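Local coordinates for protein putative D-lactate dehydrogenase (Chlamydomonas reinhardtii, PDB 4ZGS) that probably reduces pyruvate to D-lactate with a nicotinamide cofactor, as a member of the D-isomer specific 2-hydroxyacid dehydrogenase family, at residues Ala214-Ala217 with Pro221-Ser224. Sequence-based numbering, arbitrary orientation.
Sequences AVEA and PYVS
Tyr222 reaches back to the short helix 213-216 with the hydroxyl half of its ring and meets Val215. Its OH sits against the branched end of the valine, 3.2 Å from Val215 CB, while Val215 CG1 lies 3.7 Å from Tyr222 CE1; the two side chains cross at about a right angle. Val215 brings CG1 to the ring by setting it anti to the backbone N (chi1 175°). Next along the helix, Glu216 adds the aliphatic part of its chain, with CG 3.8 Å from Tyr222 CE1 and the carboxylate plane turned 83° from the ring. No hydrogen bond joins the two segments. The phenol is instead anchored by a hydrogen bond between its OH and Asn212 N, just before the helix, and by a weak hydrogen bond to Thr186 OG1. Replacing Tyr222 with an alanine would probably leave Asn212 N without this partner and uncover the buried Val215. Further out, backbone hydrogen bonds of Pro221 and Val223 with Ala206 hold the tyrosine's chain beside strand 203-207, and the Tyr222 side chain touches Asp208, an NAD-binding residue. The contact thus packs the connection after the second strand of the Rossmann-type NAD-binding domain, close to the cofactor site.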
ATOM      1  N   ALA A 214     -42.230  10.671   0.243  1.00 58.60           N
ATOM      2  CA  ALA A 214     -41.197  11.359   1.006  1.00 55.26           C
ATOM      3  C   ALA A 214     -40.131  11.994   0.088  1.00 57.39           C
ATOM      4  O   ALA A 214     -39.456  12.965   0.460  1.00 56.41           O
ATOM      5  CB  ALA A 214     -40.556  10.412   2.003  1.00 50.89           C
ATOM      6  N   VAL A 215     -39.943  11.425  -1.096  1.00 54.70           N
ATOM      7  CA  VAL A 215     -38.956  11.985  -1.995  1.00 54.21           C
ATOM      8  C   VAL A 215     -39.586  13.192  -2.695  1.00 54.19           C
ATOM      9  O   VAL A 215     -38.973  14.252  -2.823  1.00 56.09           O
ATOM     10  CB  VAL A 215     -38.435  10.943  -3.016  1.00 51.73           C
ATOM     11  CG1 VAL A 215     -37.506  11.600  -4.020  1.00 50.81           C
ATOM     12  CG2 VAL A 215     -37.718   9.850  -2.294  1.00 48.73           C
ATOM     13  N   GLU A 216     -40.829  13.046  -3.108  1.00 55.18           N
ATOM     14  CA  GLU A 216     -41.538  14.175  -3.696  1.00 59.91           C
ATOM     15  C   GLU A 216     -41.615  15.368  -2.729  1.00 58.31           C
ATOM     16  O   GLU A 216     -41.350  16.501  -3.115  1.00 59.10           O
ATOM     17  CB  GLU A 216     -42.933  13.721  -4.111  1.00 60.85           C
ATOM     18  CG  GLU A 216     -42.873  12.633  -5.171  1.00 65.33           C
ATOM     19  CD  GLU A 216     -44.241  12.207  -5.654  1.00 72.05           C
ATOM     20  OE1 GLU A 216     -45.152  12.064  -4.802  1.00 74.52           O
ATOM     21  OE2 GLU A 216     -44.393  11.996  -6.882  1.00 70.47           O
ATOM     22  N   ALA A 217     -41.864  15.097  -1.454  1.00 52.73           N
ATOM     23  CA  ALA A 217     -41.944  16.154  -0.445  1.00 56.06           C
ATOM     24  C   ALA A 217     -40.604  16.818  -0.141  1.00 50.11           C
ATOM     25  O   ALA A 217     -40.538  17.733   0.671  1.00 57.80           O
ATOM     26  CB  ALA A 217     -42.534  15.610   0.816  1.00 55.48           C
ATOM     27  N   PRO A 221     -37.753  15.706  -8.309  1.00 54.35           N
ATOM     28  CA  PRO A 221     -38.572  15.222  -9.431  1.00 50.51           C
ATOM     29  C   PRO A 221     -38.298  13.777  -9.862  1.00 57.45           C
ATOM     30  O   PRO A 221     -37.159  13.318  -9.846  1.00 61.53           O
ATOM     31  CB  PRO A 221     -38.219  16.193 -10.568  1.00 51.02           C
ATOM     32  CG  PRO A 221     -36.886  16.724 -10.218  1.00 50.94           C
ATOM     33  CD  PRO A 221     -36.785  16.739  -8.722  1.00 53.04           C
ATOM     34  N   TYR A 222     -39.354  13.066 -10.237  1.00 61.17           N
ATOM     35  CA  TYR A 222     -39.242  11.756 -10.883  1.00 65.46           C
ATOM     36  C   TYR A 222     -39.226  11.832 -12.415  1.00 72.43           C
ATOM     37  O   TYR A 222     -40.049  12.506 -13.026  1.00 79.72           O
ATOM     38  CB  TYR A 222     -40.376  10.843 -10.402  1.00 55.31           C
ATOM     39  CG  TYR A 222     -40.077  10.301  -9.031  1.00 55.37           C
ATOM     40  CD1 TYR A 222     -40.281  11.083  -7.896  1.00 52.97           C
ATOM     41  CD2 TYR A 222     -39.538   9.020  -8.869  1.00 52.93           C
ATOM     42  CE1 TYR A 222     -39.980  10.593  -6.633  1.00 59.74           C
ATOM     43  CE2 TYR A 222     -39.245   8.526  -7.622  1.00 53.14           C
ATOM     44  CZ  TYR A 222     -39.465   9.307  -6.506  1.00 58.01           C
ATOM     45  OH  TYR A 222     -39.163   8.800  -5.264  1.00 60.85           O
ATOM     46  N   VAL A 223     -38.239  11.185 -13.021  1.00 69.83           N
ATOM     47  CA  VAL A 223     -38.100  11.184 -14.467  1.00 67.81           C
ATOM     48  C   VAL A 223     -37.961   9.748 -14.929  1.00 64.53           C
ATOM     49  O   VAL A 223     -37.968   8.833 -14.107  1.00 67.50           O
ATOM     50  CB  VAL A 223     -36.885  11.986 -14.932  1.00 64.96           C
ATOM     51  CG1 VAL A 223     -36.989  13.429 -14.420  1.00 53.20           C
ATOM     52  CG2 VAL A 223     -35.593  11.316 -14.464  1.00 51.15           C
ATOM     53  N   SER A 224     -37.881   9.540 -16.237  1.00 59.01           N
ATOM     54  CA  SER A 224     -37.663   8.196 -16.753  1.00 64.13           C
ATOM     55  C   SER A 224     -36.204   7.740 -16.547  1.00 64.03           C
ATOM     56  O   SER A 224     -35.294   8.547 -16.292  1.00 62.27           O
ATOM     57  CB  SER A 224     -38.083   8.107 -18.227  1.00 67.96           C
ATOM     58  OG  SER A 224     -37.118   8.652 -19.095  1.00 70.51           O
TER